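Local coordinates for protein MgGH51 (Meripilus giganteus, PDB 6ZPV) that hydrolyses terminal non-reducing alpha-L-arabinofuranosyl residues as a family GH51 glycosidase, probably acting on arabinose-bearing plant polysaccharides such as arabinoxylan, at residues S72-A77 / S115-F120; F176-D181 / A193-F198; Q410-Y415 / T534-I539. All blocks are in the same frame, centred on the assembly; numbering follows the deposited sequence.

Contact 1 of 3, residues S72-A77 / S115-F120; sequences SPVSNA and SLFFRF
Ser72 O accepts a hydrogen bond from Trp156 NE1, and Arg119 NE comes within 3.4 Å of Ser72 O. Arg119 leaves strand 112-119 with CG between the backbone N and the carbonyl carbon (chi1 71°), and its chain then runs extended to NE, which carries the guanidinium up to the loop 72-77. There Ser72 CB lies over one face of the group, displaced toward its rim, 3.7 Å from Arg119 NH2. The same NH2 makes a salt bridge to Asp70, whose OD1 also accepts from Ser72 N, tying the loop's start to the charge pair. With an alanine in place of Arg119, Asp70 would probably be left without its ionic mate and Ser72 CB without the flat group it rests on. Two residues on from Ser72 and two back from Arg119, the contact turns apolar. Val74 CG2 meets Phe117 CD2 at 3.7 Å, the two side chains crossing at about a right angle, while Trp156 touches both. The loop is thus held to the sheet by a charge pair at one point and by hydrophobic packing at the other, at the protein surface.

Contact 2 of 3, residues F176-D181 / A193-F198; sequences FFVTID and AMFSLF
The contact lies in the core of a beta sandwich, between its two antiparallel sheets: strand 174-181 is the middle strand of one five-stranded sheet, strand 189-198 the middle strand of the other, and the chain passes from the first to the second between them. Their short segments are 9.6 Å apart at closest approach, with directions 132° apart, and no hydrogen bond joins them, as expected of strands stacked face to face rather than paired edge to edge. The CA separation grows from 8.0 Å between Phe176 and Leu197 to 10.3 Å between Val178 and Phe195, so the strands diverge toward the latter pair. All four of these residues are buried and send their CB toward the opposing strand. Phe176 has CG anti to its own nitrogen (chi1 175°), a setting that directs the ring into the interlayer space, where CD1 meets Leu197 CD2 at 4.0 Å. Phe195 approaches the same ring at its rim: CD1 of Phe195 lies near the plane of the Phe176 ring, 4.4 Å from Phe176 CE2. Seen from Phe195 the approach is oblique, so the pair is not a regular stack. Beyond the two strands, Trp57 meets the Phe195 ring with planes inclined at about 45°, and Leu116 and Leu38 extend the apolar filling around Phe195 and Phe176. On the wider side, the CG2 branch of Val178 completes the contact by reaching Phe195 CE1 at 4.2 Å.

Contact 3 of 3, residues Q410-Y415 / T534-I539; sequences QNAFYY and TLHWSI
His536 has the most surface buried in this contact, and Ala412 and Phe413 approach its ring from two different directions. The imidazole is swung toward the turn with CG anti to the carbonyl carbon (chi1 -67°). Ala412 comes over a face: its CB is 4.0 Å from the centroid of the His536 imidazole and 29° off the ring normal, which satisfies the geometry of a CH-pi contact. The methyl is displaced toward one side of the ring, since Ala412 CB lies 3.6 Å from His536 CE1. Phe413 instead meets the imidazole at its rim, with Phe413 CE1 4.2 Å from His536 CE1; each of these atoms is near the plane of the other's ring, so the two rings meet edge to edge without stacking. The carbon CE1 of His536 is therefore shared by both neighbours.

The two partners are presented by a type I beta turn from Asn411 to Tyr414, closed by Tyr414 N donating to Asn411 O at 3.0 Å. This turn follows helix 405-410 of the catalytic barrel region, while His536 stands on strand 535-541 of the antiparallel sheet in the C-terminal domain; the contact is thus an interdomain one. Helix 454-469 also borders it, through Ala462 and Thr465 against His536, and Arg469 makes a cation-pi contact with Phe413.

On the polar side, His536 NE2 donates to Gly533 O, a bond that probably restrains the turn of the imidazole about CB-CG. A sulfate ion, probably from the crystallisation liquor, lies about 5 Å from the His536 side chain. Chemically, the histidine serves both domains: its N-H ties it to Gly533 just before its own strand, while its face and CE1 edge offer carbon surface to the turn.

Contacts 1 and 2 belong to one beta sandwich and have centres 13 Å apart. Their strands 112-119 and 189-198 are neighbours in a sheet, with Ser115 O 2.9 Å from Ser196 N, a probable hydrogen bond, and Leu116 CB 3.6 Å from Phe195 CD1. Contact 1 thus covers the outer side of the sheet whose inner side contact 2 fills. Contact 3 lies across the chain's centre, its centre 57 Å from that of contact 1 and 54 Å from that of contact 2, and joins barrel to C-terminal domain. Bound glycans remain at a distance: Leu197 is about 11 Å from an N-acetylglucosamine and Phe413 about 13 Å from a mannose, measured from their side chains.

Contact 1 of 3, residues S72-A77 / S115-F120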
# COMPACT_ATOMS: atom_id res chain seq x y z
N SER A 72 10.75 33.43 -8.02
CA SER A 72 9.76 33.20 -9.09
C SER A 72 9.63 31.69 -9.27
O SER A 72 10.20 31.13 -10.20
CB SER A 72 10.12 33.90 -10.37
OG SER A 72 10.15 35.30 -10.19
N PRO A 73 8.86 31.00 -8.40
CA PRO A 73 8.80 29.55 -8.45
C PRO A 73 8.01 29.04 -9.65
O PRO A 73 7.18 29.73 -10.22
CB PRO A 73 8.13 29.19 -7.13
CG PRO A 73 7.20 30.35 -6.88
CD PRO A 73 8.02 31.57 -7.31
N VAL A 74 8.24 27.77 -9.99
CA VAL A 74 7.52 27.15 -11.10
C VAL A 74 6.02 27.16 -10.87
O VAL A 74 5.25 27.35 -11.79
CB VAL A 74 8.09 25.75 -11.40
CG1 VAL A 74 7.70 24.68 -10.36
CG2 VAL A 74 7.66 25.29 -12.79
N SER A 75 5.63 26.97 -9.64
CA SER A 75 4.25 27.08 -9.15
C SER A 75 4.31 27.42 -7.68
O SER A 75 5.27 27.07 -6.99
CB SER A 75 3.53 25.78 -9.38
OG SER A 75 4.05 24.82 -8.46
N ASN A 76 3.26 28.07 -7.16
CA ASN A 76 3.29 28.38 -5.73
C ASN A 76 3.15 27.09 -4.91
O ASN A 76 3.52 27.12 -3.71
CB ASN A 76 2.30 29.43 -5.34
CG ASN A 76 2.78 30.84 -5.60
OD1 ASN A 76 2.75 31.69 -4.64
ND2 ASN A 76 3.12 31.14 -6.80
N ALA A 77 2.68 25.99 -5.47
CA ALA A 77 2.64 24.70 -4.76
C ALA A 77 4.05 24.11 -4.62
O ALA A 77 4.20 23.21 -3.79
CB ALA A 77 1.73 23.73 -5.46
N SER A 115 11.47 14.12 -17.26
CA SER A 115 11.02 15.50 -17.47
C SER A 115 11.59 16.38 -16.34
O SER A 115 11.96 15.92 -15.25
CB SER A 115 9.54 15.57 -17.58
OG SER A 115 8.90 15.22 -16.35
N LEU A 116 11.58 17.67 -16.61
CA LEU A 116 12.02 18.69 -15.67
C LEU A 116 11.52 20.04 -16.14
O LEU A 116 11.15 20.19 -17.31
CB LEU A 116 13.53 18.68 -15.47
CG LEU A 116 14.40 18.92 -16.71
CD1 LEU A 116 14.47 20.40 -17.10
CD2 LEU A 116 15.80 18.41 -16.49
N PHE A 117 11.55 21.02 -15.26
CA PHE A 117 11.35 22.44 -15.60
C PHE A 117 12.64 23.16 -15.36
O PHE A 117 13.33 22.90 -14.34
CB PHE A 117 10.20 23.02 -14.80
CG PHE A 117 8.82 22.59 -15.21
CD1 PHE A 117 8.35 21.33 -14.84
CD2 PHE A 117 7.99 23.40 -15.95
CE1 PHE A 117 7.07 20.90 -15.20
CE2 PHE A 117 6.74 22.97 -16.32
CZ PHE A 117 6.29 21.73 -15.96
N PHE A 118 12.93 24.16 -16.18
CA PHE A 118 14.10 25.01 -15.97
C PHE A 118 13.81 26.45 -16.37
O PHE A 118 12.92 26.71 -17.19
CB PHE A 118 15.36 24.53 -16.72
CG PHE A 118 15.38 24.84 -18.20
CD1 PHE A 118 14.63 24.12 -19.14
CD2 PHE A 118 16.07 25.95 -18.67
CE1 PHE A 118 14.58 24.48 -20.46
CE2 PHE A 118 16.02 26.33 -20.00
CZ PHE A 118 15.27 25.59 -20.91
N ARG A 119 14.60 27.36 -15.87
CA ARG A 119 14.74 28.73 -16.42
C ARG A 119 16.11 29.25 -16.11
O ARG A 119 16.69 28.86 -15.10
CB ARG A 119 13.66 29.67 -15.88
CG ARG A 119 13.80 30.06 -14.42
CD ARG A 119 12.70 30.98 -13.85
NE ARG A 119 12.88 31.21 -12.32
CZ ARG A 119 13.45 32.28 -11.90
NH1 ARG A 119 13.82 33.20 -12.82
NH2 ARG A 119 13.59 32.61 -10.69
N PHE A 120 16.60 30.18 -16.93
CA PHE A 120 17.81 30.93 -16.58
C PHE A 120 17.33 32.14 -15.79
O PHE A 120 16.58 32.97 -16.34
CB PHE A 120 18.56 31.38 -17.86
CG PHE A 120 19.33 30.28 -18.53
CD1 PHE A 120 18.69 29.34 -19.29
CD2 PHE A 120 20.71 30.21 -18.36
CE1 PHE A 120 19.41 28.31 -19.89
CE2 PHE A 120 21.44 29.20 -18.97
CZ PHE A 120 20.79 28.23 -19.71

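Contact 2 of 3, residues F176-D181 / A193-F198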
# COMPACT_ATOMS: atom_id res chain seq x y z
N PHE A 176 19.94 8.79 -11.98
CA PHE A 176 19.53 9.74 -13.00
C PHE A 176 20.52 10.90 -13.03
O PHE A 176 21.04 11.29 -11.97
CB PHE A 176 18.15 10.25 -12.65
CG PHE A 176 17.60 11.34 -13.53
CD1 PHE A 176 17.23 11.05 -14.85
CD2 PHE A 176 17.42 12.62 -13.07
CE1 PHE A 176 16.72 12.01 -15.70
CE2 PHE A 176 16.86 13.60 -13.92
CZ PHE A 176 16.54 13.31 -15.22
N PHE A 177 20.78 11.47 -14.20
CA PHE A 177 21.67 12.63 -14.30
C PHE A 177 21.08 13.67 -15.25
O PHE A 177 20.31 13.36 -16.19
CB PHE A 177 23.08 12.25 -14.76
CG PHE A 177 23.25 11.82 -16.19
CD1 PHE A 177 23.36 12.75 -17.21
CD2 PHE A 177 23.32 10.48 -16.52
CE1 PHE A 177 23.55 12.32 -18.52
CE2 PHE A 177 23.53 10.06 -17.82
CZ PHE A 177 23.66 11.01 -18.85
N VAL A 178 21.53 14.90 -15.01
CA VAL A 178 21.34 16.07 -15.89
C VAL A 178 22.70 16.72 -16.04
O VAL A 178 23.35 17.01 -15.01
CB VAL A 178 20.33 17.06 -15.30
CG1 VAL A 178 20.19 18.29 -16.17
CG2 VAL A 178 18.99 16.39 -15.05
N THR A 179 23.17 16.95 -17.25
CA THR A 179 24.45 17.65 -17.49
C THR A 179 24.30 18.67 -18.61
O THR A 179 23.52 18.50 -19.56
CB THR A 179 25.58 16.66 -17.79
OG1 THR A 179 25.33 15.91 -18.96
CG2 THR A 179 25.88 15.75 -16.65
N ILE A 180 25.23 19.62 -18.56
CA ILE A 180 25.58 20.45 -19.75
C ILE A 180 27.10 20.34 -19.93
O ILE A 180 27.85 19.88 -19.05
CB ILE A 180 25.11 21.91 -19.58
CG1 ILE A 180 25.78 22.63 -18.42
CG2 ILE A 180 23.61 22.00 -19.51
CD1 ILE A 180 25.45 24.11 -18.34
N ASP A 181 27.56 20.82 -21.06
CA ASP A 181 28.98 20.92 -21.36
C ASP A 181 29.55 22.06 -20.52
O ASP A 181 29.13 23.22 -20.61
CB ASP A 181 29.18 21.14 -22.86
CG ASP A 181 30.60 21.18 -23.29
OD1 ASP A 181 31.36 22.03 -22.77
OD2 ASP A 181 30.98 20.40 -24.21
N ALA A 193 13.19 22.79 -11.41
CA ALA A 193 12.11 22.40 -10.50
C ALA A 193 11.39 21.20 -11.09
O ALA A 193 11.46 20.95 -12.29
CB ALA A 193 11.13 23.56 -10.28
N MET A 194 10.62 20.52 -10.22
CA MET A 194 9.65 19.50 -10.67
C MET A 194 10.30 18.52 -11.66
O MET A 194 9.86 18.36 -12.80
CB MET A 194 8.40 20.17 -11.25
CG MET A 194 7.21 19.30 -11.51
SD MET A 194 6.61 18.32 -10.10
CE MET A 194 7.21 16.68 -10.54
N PHE A 195 11.27 17.78 -11.16
CA PHE A 195 11.87 16.67 -11.93
C PHE A 195 11.00 15.44 -11.85
O PHE A 195 10.29 15.22 -10.87
CB PHE A 195 13.22 16.32 -11.32
CG PHE A 195 14.30 17.37 -11.41
CD1 PHE A 195 15.17 17.39 -12.50
CD2 PHE A 195 14.52 18.29 -10.40
CE1 PHE A 195 16.24 18.28 -12.58
CE2 PHE A 195 15.59 19.20 -10.49
CZ PHE A 195 16.43 19.20 -11.56
N SER A 196 11.15 14.56 -12.84
CA SER A 196 10.46 13.28 -12.79
C SER A 196 11.14 12.25 -13.70
O SER A 196 11.57 12.61 -14.81
CB SER A 196 9.00 13.44 -13.21
OG SER A 196 8.28 12.21 -13.19
N LEU A 197 11.19 11.00 -13.27
CA LEU A 197 11.61 9.90 -14.11
C LEU A 197 10.71 8.70 -13.85
O LEU A 197 10.66 8.21 -12.71
CB LEU A 197 13.08 9.52 -13.86
CG LEU A 197 13.62 8.42 -14.77
CD1 LEU A 197 13.81 8.88 -16.19
CD2 LEU A 197 14.92 7.84 -14.24
N PHE A 198 10.01 8.26 -14.88
CA PHE A 198 9.13 7.09 -14.78
C PHE A 198 9.59 5.95 -15.65
O PHE A 198 9.98 6.18 -16.81
CB PHE A 198 7.67 7.41 -15.18
CG PHE A 198 6.79 7.87 -14.05
CD1 PHE A 198 7.03 9.07 -13.39
CD2 PHE A 198 5.74 7.13 -13.61
CE1 PHE A 198 6.23 9.47 -12.34
CE2 PHE A 198 4.93 7.51 -12.57
CZ PHE A 198 5.20 8.72 -11.95

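Contact 3 of 3, residues Q410-Y415 / T534-I539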
# COMPACT_ATOMS: atom_id res chain seq x y z
N GLN A 410 -4.40 -18.90 19.47
CA GLN A 410 -5.13 -18.97 20.72
C GLN A 410 -6.42 -18.17 20.63
O GLN A 410 -7.32 -18.41 21.45
CB GLN A 410 -4.33 -18.53 21.95
CG GLN A 410 -3.21 -19.50 22.28
CD GLN A 410 -2.44 -18.99 23.50
OE1 GLN A 410 -2.23 -17.76 23.63
NE2 GLN A 410 -1.84 -19.89 24.22
N ASN A 411 -6.53 -17.21 19.72
CA ASN A 411 -7.68 -16.29 19.65
C ASN A 411 -8.44 -16.47 18.36
O ASN A 411 -9.21 -15.59 17.97
CB ASN A 411 -7.21 -14.85 19.91
CG ASN A 411 -6.87 -14.69 21.37
OD1 ASN A 411 -7.78 -14.40 22.17
ND2 ASN A 411 -5.65 -14.94 21.75
N ALA A 412 -8.40 -17.65 17.75
CA ALA A 412 -9.18 -17.97 16.54
C ALA A 412 -10.68 -17.96 16.80
O ALA A 412 -11.44 -17.88 15.83
CB ALA A 412 -8.75 -19.31 15.99
N PHE A 413 -11.11 -18.03 18.04
CA PHE A 413 -12.53 -17.91 18.41
C PHE A 413 -12.90 -16.51 18.84
O PHE A 413 -13.99 -16.31 19.42
CB PHE A 413 -12.92 -18.98 19.44
CG PHE A 413 -13.05 -20.37 18.89
CD1 PHE A 413 -11.95 -21.09 18.49
CD2 PHE A 413 -14.30 -20.95 18.74
CE1 PHE A 413 -12.09 -22.36 17.97
CE2 PHE A 413 -14.42 -22.23 18.21
CZ PHE A 413 -13.31 -22.93 17.80
N TYR A 414 -12.12 -15.51 18.47
CA TYR A 414 -12.37 -14.10 18.85
C TYR A 414 -13.82 -13.72 18.57
O TYR A 414 -14.47 -13.06 19.41
CB TYR A 414 -11.40 -13.18 18.11
CG TYR A 414 -11.51 -11.74 18.52
CD1 TYR A 414 -10.77 -11.23 19.58
CD2 TYR A 414 -12.32 -10.86 17.87
CE1 TYR A 414 -10.87 -9.89 19.96
CE2 TYR A 414 -12.39 -9.52 18.23
CZ TYR A 414 -11.71 -9.05 19.29
OH TYR A 414 -11.80 -7.68 19.61
N TYR A 415 -14.34 -14.03 17.39
CA TYR A 415 -15.67 -13.56 16.95
C TYR A 415 -16.81 -14.53 17.25
O TYR A 415 -17.99 -14.15 17.09
CB TYR A 415 -15.67 -13.16 15.48
CG TYR A 415 -14.97 -11.85 15.19
CD1 TYR A 415 -15.58 -10.65 15.51
CD2 TYR A 415 -13.72 -11.80 14.63
CE1 TYR A 415 -14.93 -9.43 15.31
CE2 TYR A 415 -13.08 -10.61 14.40
CZ TYR A 415 -13.69 -9.41 14.70
OH TYR A 415 -13.14 -8.17 14.51
N THR A 534 -3.80 -25.65 18.53
CA THR A 534 -2.91 -25.26 17.42
C THR A 534 -3.49 -25.58 16.05
O THR A 534 -2.92 -25.08 15.06
CB THR A 534 -1.55 -25.90 17.59
OG1 THR A 534 -1.74 -27.31 17.76
CG2 THR A 534 -0.80 -25.37 18.78
N LEU A 535 -4.49 -26.45 15.94
CA LEU A 535 -4.93 -26.96 14.64
C LEU A 535 -6.31 -26.41 14.33
O LEU A 535 -7.27 -26.59 15.11
CB LEU A 535 -5.01 -28.49 14.66
CG LEU A 535 -5.34 -29.15 13.31
CD1 LEU A 535 -4.25 -28.92 12.29
CD2 LEU A 535 -5.57 -30.64 13.51
N HIS A 536 -6.44 -25.70 13.20
CA HIS A 536 -7.70 -25.01 12.83
C HIS A 536 -7.98 -25.23 11.37
O HIS A 536 -7.09 -25.50 10.57
CB HIS A 536 -7.56 -23.50 13.14
CG HIS A 536 -7.47 -23.20 14.59
ND1 HIS A 536 -8.60 -22.95 15.32
CD2 HIS A 536 -6.40 -23.27 15.43
CE1 HIS A 536 -8.18 -22.85 16.60
NE2 HIS A 536 -6.88 -23.05 16.70
N TRP A 537 -9.25 -25.09 11.00
CA TRP A 537 -9.65 -25.25 9.59
C TRP A 537 -10.91 -24.45 9.35
O TRP A 537 -11.64 -24.09 10.29
CB TRP A 537 -9.87 -26.75 9.27
CG TRP A 537 -10.83 -27.42 10.20
CD1 TRP A 537 -12.20 -27.44 10.11
CD2 TRP A 537 -10.49 -28.13 11.42
NE1 TRP A 537 -12.72 -28.09 11.20
CE2 TRP A 537 -11.69 -28.52 12.01
CE3 TRP A 537 -9.29 -28.41 12.05
CZ2 TRP A 537 -11.73 -29.21 13.23
CZ3 TRP A 537 -9.33 -29.11 13.22
CH2 TRP A 537 -10.54 -29.51 13.81
N SER A 538 -11.20 -24.23 8.07
CA SER A 538 -12.44 -23.56 7.60
C SER A 538 -12.72 -24.05 6.19
O SER A 538 -11.79 -24.15 5.37
CB SER A 538 -12.29 -22.05 7.65
OG SER A 538 -13.44 -21.40 7.14
N ILE A 539 -14.00 -24.35 5.90
CA ILE A 539 -14.41 -24.96 4.63
C ILE A 539 -15.44 -24.03 4.00
O ILE A 539 -16.47 -23.69 4.62
CB ILE A 539 -14.95 -26.38 4.83
CG1 ILE A 539 -13.91 -27.22 5.57
CG2 ILE A 539 -15.32 -26.95 3.50
CD1 ILE A 539 -14.32 -28.61 5.95